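Local coordinates for sugar kinase, pfkB family (Thermotoga maritima, PDB 2AJR), which probably transfers a phosphoryl group from ATP to a sugar phosphate, as a pfkB-family sugar kinase of the phosphofructokinase type, at residues D24-I29 / K45-P50; E109-K114 / D264-L269; D273-G278 / A299-A304. One frame throughout, in Å; residues are numbered along the deposited sequence.

Interaction 1: D24-I29 / K45-P50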
loop_
_atom_site.group_PDB
_atom_site.type_symbol
_atom_site.label_atom_id
_atom_site.label_comp_id
_atom_site.label_asym_id
_atom_site.label_seq_id
_atom_site.Cartn_x
_atom_site.Cartn_y
_atom_site.Cartn_z
ATOM N N ASP A 24 3.760 -6.108 6.003
ATOM C CA ASP A 24 3.154 -6.810 4.893
ATOM C C ASP A 24 1.677 -6.491 4.902
ATOM O O ASP A 24 0.987 -6.759 5.888
ATOM C CB ASP A 24 3.352 -8.322 5.030
ATOM C CG ASP A 24 4.717 -8.775 4.582
ATOM O OD1 ASP A 24 5.179 -8.302 3.509
ATOM O OD2 ASP A 24 5.331 -9.614 5.300
ATOM N N ARG A 25 1.196 -5.885 3.823
ATOM C CA ARG A 25 -0.227 -5.741 3.611
ATOM C C ARG A 25 -0.709 -6.779 2.615
ATOM O O ARG A 25 -0.480 -6.650 1.410
ATOM C CB ARG A 25 -0.575 -4.351 3.103
ATOM C CG ARG A 25 -2.104 -4.204 2.862
ATOM C CD ARG A 25 -2.625 -2.831 3.225
ATOM N NE ARG A 25 -2.719 -2.623 4.672
ATOM C CZ ARG A 25 -3.685 -3.104 5.457
ATOM N NH1 ARG A 25 -4.675 -3.845 4.968
ATOM N NH2 ARG A 25 -3.659 -2.832 6.752
ATOM N N GLU A 26 -1.384 -7.803 3.131
ATOM C CA GLU A 26 -1.986 -8.852 2.308
ATOM C C GLU A 26 -3.440 -8.496 1.979
ATOM O O GLU A 26 -4.216 -8.061 2.827
ATOM C CB GLU A 26 -1.924 -10.205 3.029
ATOM C CG GLU A 26 -0.525 -10.654 3.551
ATOM C CD GLU A 26 -0.589 -11.309 4.975
ATOM O OE1 GLU A 26 -0.986 -12.513 5.058
ATOM O OE2 GLU A 26 -0.244 -10.612 5.997
ATOM N N ILE A 27 -3.802 -8.675 0.723
ATOM C CA ILE A 27 -5.130 -8.357 0.245
ATOM C C ILE A 27 -5.565 -9.565 -0.562
ATOM O O ILE A 27 -4.812 -10.034 -1.410
ATOM C CB ILE A 27 -5.103 -7.113 -0.663
ATOM C CG1 ILE A 27 -4.290 -5.992 -0.010
ATOM C CG2 ILE A 27 -6.521 -6.636 -0.980
ATOM C CD1 ILE A 27 -3.813 -4.954 -0.986
ATOM N N PHE A 28 -6.767 -10.061 -0.297
ATOM C CA PHE A 28 -7.269 -11.285 -0.910
ATOM C C PHE A 28 -8.427 -10.932 -1.816
ATOM O O PHE A 28 -9.471 -10.528 -1.357
ATOM C CB PHE A 28 -7.670 -12.291 0.182
ATOM C CG PHE A 28 -6.524 -12.635 1.095
ATOM C CD1 PHE A 28 -5.551 -13.549 0.694
ATOM C CD2 PHE A 28 -6.367 -11.992 2.318
ATOM C CE1 PHE A 28 -4.452 -13.845 1.523
ATOM C CE2 PHE A 28 -5.258 -12.271 3.151
ATOM C CZ PHE A 28 -4.304 -13.194 2.749
ATOM N N ILE A 29 -8.189 -11.040 -3.114
ATOM C CA ILE A 29 -9.148 -10.688 -4.141
ATOM C C ILE A 29 -9.237 -11.842 -5.136
ATOM O O ILE A 29 -8.268 -12.194 -5.799
ATOM C CB ILE A 29 -8.681 -9.442 -4.922
ATOM C CG1 ILE A 29 -8.566 -8.226 -4.015
ATOM C CG2 ILE A 29 -9.640 -9.125 -6.039
ATOM C CD1 ILE A 29 -7.660 -7.138 -4.592
ATOM N N LYS A 45 -10.693 -9.877 4.286
ATOM C CA LYS A 45 -9.997 -10.058 3.005
ATOM C C LYS A 45 -8.761 -9.165 2.922
ATOM O O LYS A 45 -8.175 -8.972 1.857
ATOM C CB LYS A 45 -10.952 -9.828 1.839
ATOM C CG LYS A 45 -11.874 -11.016 1.649
ATOM C CD LYS A 45 -12.938 -10.791 0.591
ATOM C CE LYS A 45 -14.008 -11.895 0.659
ATOM N NZ LYS A 45 -13.366 -13.244 0.808
ATOM N N THR A 46 -8.382 -8.617 4.068
ATOM C CA THR A 46 -7.123 -7.944 4.219
ATOM C C THR A 46 -6.474 -8.349 5.541
ATOM O O THR A 46 -7.141 -8.723 6.495
ATOM C CB THR A 46 -7.282 -6.427 4.145
ATOM O OG1 THR A 46 -5.997 -5.849 3.876
ATOM C CG2 THR A 46 -7.839 -5.853 5.439
ATOM N N GLN A 47 -5.157 -8.272 5.569
ATOM C CA GLN A 47 -4.381 -8.666 6.724
ATOM C C GLN A 47 -3.146 -7.795 6.739
ATOM O O GLN A 47 -2.573 -7.493 5.691
ATOM C CB GLN A 47 -3.979 -10.138 6.606
ATOM C CG GLN A 47 -3.527 -10.799 7.898
ATOM C CD GLN A 47 -4.690 -11.058 8.854
ATOM O OE1 GLN A 47 -5.069 -10.190 9.649
ATOM N NE2 GLN A 47 -5.260 -12.259 8.779
HETATM N N MSE A 48 -2.729 -7.379 7.918
HETATM C CA MSE A 48 -1.541 -6.574 8.012
HETATM C C MSE A 48 -0.698 -7.024 9.177
HETATM O O MSE A 48 -1.199 -7.213 10.280
HETATM C CB MSE A 48 -1.919 -5.120 8.135
HETATM C CG MSE A 48 -0.801 -4.211 7.705
HETATM SE SE MSE A 48 0.046 -3.331 9.209
HETATM C CE MSE A 48 -0.162 -4.590 10.784
ATOM N N SER A 49 0.593 -7.204 8.934
ATOM C CA SER A 49 1.442 -7.806 9.939
ATOM C C SER A 49 2.892 -7.433 9.743
ATOM O O SER A 49 3.302 -7.148 8.623
ATOM C CB SER A 49 1.309 -9.322 9.851
ATOM O OG SER A 49 1.709 -9.794 8.570
ATOM N N PRO A 50 3.683 -7.462 10.826
ATOM C CA PRO A 50 5.119 -7.327 10.727
ATOM C C PRO A 50 5.731 -8.405 9.878
ATOM O O PRO A 50 5.316 -9.550 9.966
ATOM C CB PRO A 50 5.597 -7.506 12.163
ATOM C CG PRO A 50 4.459 -7.150 12.974
ATOM C CD PRO A 50 3.258 -7.619 12.218
#
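Asp-24 meets Ser-49 through a pair of backbone bonds, Asp-24 N to Ser-49 O at 2.9 Å and Ser-49 N back to Asp-24 O, while the Asp-24 carboxylate salt-bridges Lys-310. Arg-25 stands opposite Met-48, a selenomethionine. The arginine CG is anti to the backbone N (chi1 179°); the chain then bends at chi2 and chi3 and crosses the Met-48 side chain at about a right angle, with Met-48 CB over one guanidinium face, 3.2 Å from Arg-25 NH2. Glu-26 O is gripped twice: Gln-47 N and Thr-46 OG1, the latter at 3.0 Å, reach it from opposite faces of the carbonyl plane. The Glu-26 side chain lies beside that of Gln-47, pointing the same way; Glu-26 OE1 accepts from Lys-310 N, and Glu-26 OE2 takes a weak 3.3 Å bond from Ser-49 OG. Ile-27, paired with Thr-46, packs on Ile-108 of the second subunit. Phe-28 N closes the pairing on Lys-45 O at 2.8 Å, and Gln-47 CB sits at the edge of its ring. This is an antiparallel strand pair at one side of the small four-stranded sheet, consistent with the lid that ribokinase relatives use for dimerisation.

Interaction 2: E109-K114 / D264-L269; sequences EIIDEK and DTSHLL
Beside the magnesium site, to which His-267 belongs with Ala-304, Arg-307 and Glu-309, probably through its backbone since its ring stays about 4 Å from the ion, Glu-113 ties the histidine to the end of strand 105-112. His-267 NE2 donates to Glu-113 OE2 at 2.8 Å, a bent bond (131° at the hydrogen) close to the ring plane and on the oxygen's anti side. Glu-113 CG also lies at the ring edge, 3.3 Å from His-267 NE2. An alanine in place of Glu-113 would probably leave His-267 NE2 without this acceptor and open a gap at that edge of the ring. Ser-266 is fixed by Asp-264 OD1, which takes both its N and, at 2.6 Å, its OG; the first bond makes an Asx turn. Ser-266 O lies against Ile-111, 3.6 Å from Ile-111 CG2. The Leu-269 side chain crosses that of Glu-109 at about a right angle, its CD2 3.6 Å from Glu-109 OE1. Over one face of the imidazole lies Asp-264 OD2, itself salt-bridged to Lys-116. With His-267 ND1 bonded to Thr-305 O, both ring nitrogens probably carry protons; the two carboxylates would probably favour the resulting charge, the magnesium ion oppose it.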
loop_
_atom_site.group_PDB
_atom_site.type_symbol
_atom_site.label_atom_id
_atom_site.label_comp_id
_atom_site.label_asym_id
_atom_site.label_seq_id
_atom_site.Cartn_x
_atom_site.Cartn_y
_atom_site.Cartn_z
ATOM N N GLU A 109 0.999 -7.555 -1.020
ATOM C CA GLU A 109 0.812 -8.860 -1.643
ATOM C C GLU A 109 -0.679 -9.053 -1.901
ATOM O O GLU A 109 -1.479 -9.041 -0.977
ATOM C CB GLU A 109 1.362 -9.981 -0.757
ATOM C CG GLU A 109 2.863 -9.846 -0.373
ATOM C CD GLU A 109 3.082 -9.119 0.959
ATOM O OE1 GLU A 109 2.132 -9.049 1.763
ATOM O OE2 GLU A 109 4.195 -8.617 1.212
ATOM N N ILE A 110 -1.041 -9.166 -3.171
ATOM C CA ILE A 110 -2.409 -9.435 -3.584
ATOM C C ILE A 110 -2.504 -10.917 -3.954
ATOM O O ILE A 110 -1.775 -11.403 -4.812
ATOM C CB ILE A 110 -2.808 -8.537 -4.771
ATOM C CG1 ILE A 110 -2.638 -7.060 -4.381
ATOM C CG2 ILE A 110 -4.254 -8.830 -5.207
ATOM C CD1 ILE A 110 -2.531 -6.108 -5.540
ATOM N N ILE A 111 -3.377 -11.644 -3.269
ATOM C CA ILE A 111 -3.435 -13.099 -3.390
ATOM C C ILE A 111 -4.783 -13.467 -3.948
ATOM O O ILE A 111 -5.804 -13.099 -3.373
ATOM C CB ILE A 111 -3.186 -13.753 -2.039
ATOM C CG1 ILE A 111 -1.738 -13.441 -1.600
ATOM C CG2 ILE A 111 -3.410 -15.237 -2.116
ATOM C CD1 ILE A 111 -1.388 -13.861 -0.191
ATOM N N ASP A 112 -4.774 -14.131 -5.108
ATOM C CA ASP A 112 -6.002 -14.556 -5.809
ATOM C C ASP A 112 -6.074 -16.085 -5.710
ATOM O O ASP A 112 -5.439 -16.805 -6.486
ATOM C CB ASP A 112 -5.976 -14.083 -7.275
ATOM C CG ASP A 112 -7.219 -14.496 -8.071
ATOM O OD1 ASP A 112 -8.059 -15.291 -7.575
ATOM O OD2 ASP A 112 -7.360 -14.004 -9.219
ATOM N N GLU A 113 -6.839 -16.568 -4.741
ATOM C CA GLU A 113 -6.842 -17.996 -4.402
ATOM C C GLU A 113 -7.507 -18.848 -5.483
ATOM O O GLU A 113 -7.157 -20.014 -5.646
ATOM C CB GLU A 113 -7.549 -18.228 -3.059
ATOM C CG GLU A 113 -6.770 -19.152 -2.131
ATOM C CD GLU A 113 -7.620 -19.733 -1.016
ATOM O OE1 GLU A 113 -8.729 -19.203 -0.749
ATOM O OE2 GLU A 113 -7.159 -20.731 -0.413
ATOM N N LYS A 114 -8.466 -18.266 -6.203
ATOM C CA LYS A 114 -9.140 -18.944 -7.299
ATOM C C LYS A 114 -8.189 -19.237 -8.472
ATOM O O LYS A 114 -8.127 -20.378 -8.959
ATOM C CB LYS A 114 -10.327 -18.113 -7.783
ATOM C CG LYS A 114 -11.047 -18.713 -8.985
ATOM C CD LYS A 114 -12.251 -17.877 -9.398
ATOM C CE LYS A 114 -12.656 -18.168 -10.836
ATOM N NZ LYS A 114 -13.768 -17.287 -11.288
ATOM N N ASP A 264 0.243 -25.051 -3.183
ATOM C CA ASP A 264 -0.499 -23.911 -3.697
ATOM C C ASP A 264 0.454 -22.719 -3.770
ATOM O O ASP A 264 0.809 -22.124 -2.752
ATOM C CB ASP A 264 -1.689 -23.638 -2.767
ATOM C CG ASP A 264 -2.701 -22.688 -3.364
ATOM O OD1 ASP A 264 -2.277 -21.729 -4.055
ATOM O OD2 ASP A 264 -3.918 -22.897 -3.117
ATOM N N THR A 265 0.867 -22.363 -4.976
ATOM C CA THR A 265 1.877 -21.327 -5.137
ATOM C C THR A 265 1.388 -19.948 -4.679
ATOM O O THR A 265 2.195 -19.051 -4.437
ATOM C CB THR A 265 2.389 -21.263 -6.583
ATOM O OG1 THR A 265 1.291 -21.029 -7.471
ATOM C CG2 THR A 265 3.082 -22.574 -6.950
ATOM N N SER A 266 0.077 -19.785 -4.534
ATOM C CA SER A 266 -0.474 -18.551 -3.988
ATOM C C SER A 266 -0.407 -18.486 -2.451
ATOM O O SER A 266 -0.552 -17.408 -1.861
ATOM C CB SER A 266 -1.923 -18.338 -4.477
ATOM O OG SER A 266 -2.831 -19.240 -3.864
ATOM N N HIS A 267 -0.185 -19.625 -1.803
ATOM C CA HIS A 267 -0.136 -19.686 -0.342
ATOM C C HIS A 267 1.299 -19.593 0.189
ATOM O O HIS A 267 1.541 -19.885 1.355
ATOM C CB HIS A 267 -0.763 -20.997 0.160
ATOM C CG HIS A 267 -2.238 -21.111 -0.067
ATOM N ND1 HIS A 267 -2.981 -22.162 0.435
ATOM C CD2 HIS A 267 -3.113 -20.308 -0.719
ATOM C CE1 HIS A 267 -4.246 -22.009 0.083
ATOM N NE2 HIS A 267 -4.355 -20.886 -0.609
ATOM N N LEU A 268 2.234 -19.160 -0.649
ATOM C CA LEU A 268 3.660 -19.261 -0.353
ATOM C C LEU A 268 4.259 -18.129 0.460
ATOM O O LEU A 268 5.434 -18.224 0.865
ATOM C CB LEU A 268 4.456 -19.335 -1.658
ATOM C CG LEU A 268 4.706 -20.688 -2.300
ATOM C CD1 LEU A 268 5.339 -20.465 -3.642
ATOM C CD2 LEU A 268 5.596 -21.551 -1.413
ATOM N N LEU A 269 3.538 -17.035 0.670
ATOM C CA LEU A 269 4.181 -15.909 1.338
ATOM C C LEU A 269 4.690 -16.335 2.707
ATOM O O LEU A 269 3.906 -16.758 3.562
ATOM C CB LEU A 269 3.242 -14.730 1.497
ATOM C CG LEU A 269 3.899 -13.519 2.161
ATOM C CD1 LEU A 269 4.973 -12.905 1.245
ATOM C CD2 LEU A 269 2.843 -12.510 2.542
#

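Interaction 3: D273-G278 / A299-A304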
loop_
_atom_site.group_PDB
_atom_site.type_symbol
_atom_site.label_atom_id
_atom_site.label_comp_id
_atom_site.label_asym_id
_atom_site.label_seq_id
_atom_site.Cartn_x
_atom_site.Cartn_y
_atom_site.Cartn_z
ATOM N N ASP A 273 10.687 -18.651 5.615
ATOM C CA ASP A 273 11.053 -18.232 6.966
ATOM C C ASP A 273 10.560 -19.265 7.971
ATOM O O ASP A 273 11.221 -19.530 8.972
ATOM C CB ASP A 273 10.479 -16.840 7.223
ATOM C CG ASP A 273 10.847 -15.854 6.095
ATOM O OD1 ASP A 273 12.013 -15.888 5.622
ATOM O OD2 ASP A 273 9.981 -15.079 5.654
ATOM N N ALA A 274 9.408 -19.865 7.693
ATOM C CA ALA A 274 8.970 -21.045 8.452
ATOM C C ALA A 274 10.020 -22.128 8.341
ATOM O O ALA A 274 10.395 -22.693 9.337
ATOM C CB ALA A 274 7.617 -21.568 7.955
ATOM N N TYR A 275 10.502 -22.397 7.126
ATOM C CA TYR A 275 11.576 -23.366 6.904
ATOM C C TYR A 275 12.740 -23.093 7.834
ATOM O O TYR A 275 13.175 -23.975 8.571
ATOM C CB TYR A 275 12.071 -23.311 5.459
ATOM C CG TYR A 275 12.686 -24.604 4.968
ATOM C CD1 TYR A 275 13.781 -25.174 5.614
ATOM C CD2 TYR A 275 12.170 -25.258 3.852
ATOM C CE1 TYR A 275 14.340 -26.365 5.169
ATOM C CE2 TYR A 275 12.730 -26.441 3.396
ATOM C CZ TYR A 275 13.809 -26.989 4.064
ATOM O OH TYR A 275 14.362 -28.157 3.625
ATOM N N VAL A 276 13.251 -21.867 7.816
ATOM C CA VAL A 276 14.413 -21.539 8.639
ATOM C C VAL A 276 14.092 -21.666 10.129
ATOM O O VAL A 276 14.894 -22.212 10.897
ATOM C CB VAL A 276 14.973 -20.142 8.292
ATOM C CG1 VAL A 276 16.024 -19.704 9.312
ATOM C CG2 VAL A 276 15.584 -20.191 6.913
ATOM N N ALA A 277 12.917 -21.197 10.532
ATOM C CA ALA A 277 12.505 -21.266 11.938
ATOM C C ALA A 277 12.445 -22.710 12.438
ATOM O O ALA A 277 12.821 -23.005 13.572
ATOM C CB ALA A 277 11.177 -20.610 12.122
ATOM N N GLY A 278 11.947 -23.603 11.592
ATOM C CA GLY A 278 11.893 -25.010 11.926
ATOM C C GLY A 278 13.282 -25.543 12.178
ATOM O O GLY A 278 13.515 -26.222 13.170
ATOM N N ALA A 299 8.991 -29.642 6.585
ATOM C CA ALA A 299 7.668 -29.845 7.176
ATOM C C ALA A 299 7.001 -28.511 7.517
ATOM O O ALA A 299 5.824 -28.314 7.216
ATOM C CB ALA A 299 7.772 -30.711 8.419
ATOM N N SER A 300 7.748 -27.598 8.141
ATOM C CA SER A 300 7.190 -26.296 8.519
ATOM C C SER A 300 6.776 -25.506 7.282
ATOM O O SER A 300 5.660 -24.961 7.233
ATOM C CB SER A 300 8.187 -25.482 9.354
ATOM O OG SER A 300 8.730 -26.267 10.412
ATOM N N ALA A 301 7.676 -25.470 6.290
ATOM C CA ALA A 301 7.411 -24.790 5.038
ATOM C C ALA A 301 6.094 -25.289 4.472
ATOM O O ALA A 301 5.246 -24.487 4.096
ATOM C CB ALA A 301 8.550 -25.013 4.042
ATOM N N LEU A 302 5.910 -26.607 4.432
ATOM C CA LEU A 302 4.682 -27.168 3.898
ATOM C C LEU A 302 3.512 -26.663 4.702
ATOM O O LEU A 302 2.490 -26.300 4.126
ATOM C CB LEU A 302 4.689 -28.711 3.888
ATOM C CG LEU A 302 5.463 -29.348 2.722
ATOM C CD1 LEU A 302 5.501 -30.842 2.850
ATOM C CD2 LEU A 302 4.884 -28.936 1.364
ATOM N N ALA A 303 3.664 -26.649 6.027
ATOM C CA ALA A 303 2.594 -26.222 6.925
ATOM C C ALA A 303 2.230 -24.773 6.629
ATOM O O ALA A 303 1.052 -24.421 6.570
ATOM C CB ALA A 303 3.019 -26.375 8.373
ATOM N N ALA A 304 3.236 -23.941 6.398
ATOM C CA ALA A 304 2.998 -22.538 6.094
ATOM C C ALA A 304 2.121 -22.366 4.862
ATOM O O ALA A 304 1.305 -21.446 4.808
ATOM C CB ALA A 304 4.310 -21.793 5.915
#
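Ser-300 presses its side chain into the backbone of the opposite helix beside Ala-274 and Gly-278. Its CB rests 3.6 Å from Ala-274 O, an oxygen already engaged along its own helix by Gly-278 N. From there OG, anti to the carbonyl carbon (chi1 -49°), reaches onward to lie 3.7 Å from Gly-278 CA. The hydroxyl does not bond across the contact; its polar partner is Phe-296 O, one turn back in the same helix. Gly-278 permits this approach, for a CB there would point toward the other helix and fall only 2.6 Å from Ser-300 OG. One turn away two methyls meet, Ala-274 CB and Ala-304 CB at 3.9 Å. On the flank, Tyr-275 has CG anti to its backbone N (chi1 -154°), and its ring atom CD2 comes within 3.6 Å of Ala-301 CB, the methyl approaching obliquely; Ala-294 and Phe-298 pack on the same tyrosine. Helices 271-286 and 290-304 run roughly antiparallel, 145° between the two segments, with the axes approaching to 7.3 Å. The Gly-Ala-Gly-Asp signature of the pfkB family leads into the first and ends in Asp-273; the second ends in Ala-304 of the magnesium site. With no hydrogen bond across, the contact rests on van der Waals packing: small facing residues let the helices come this close, and Tyr-275 adds its ring at the flank.

Interactions 1 and 2 share the small sheet, where strands 22-28 and 105-112 are neighbours: Ile-111 N probably bonds to Ile-27 O, and Phe-28 packs on Ile-111. Interaction 1 is partly buried, strand against strand, held chiefly by backbone bonds and reaching the second subunit. Interaction 2 is buried but sparse, joining the sheet to a loop of the main domain through one histidine-carboxylate bond and a few van der Waals touches of aliphatic carbons on oxygens. Interaction 3 lies deepest, its centre about 10 Å from that of the chain, and is helix packing by small side chains. Segment 264-269 leads almost directly into 273-278, and interactions 2 and 3 each contribute a residue to the magnesium site.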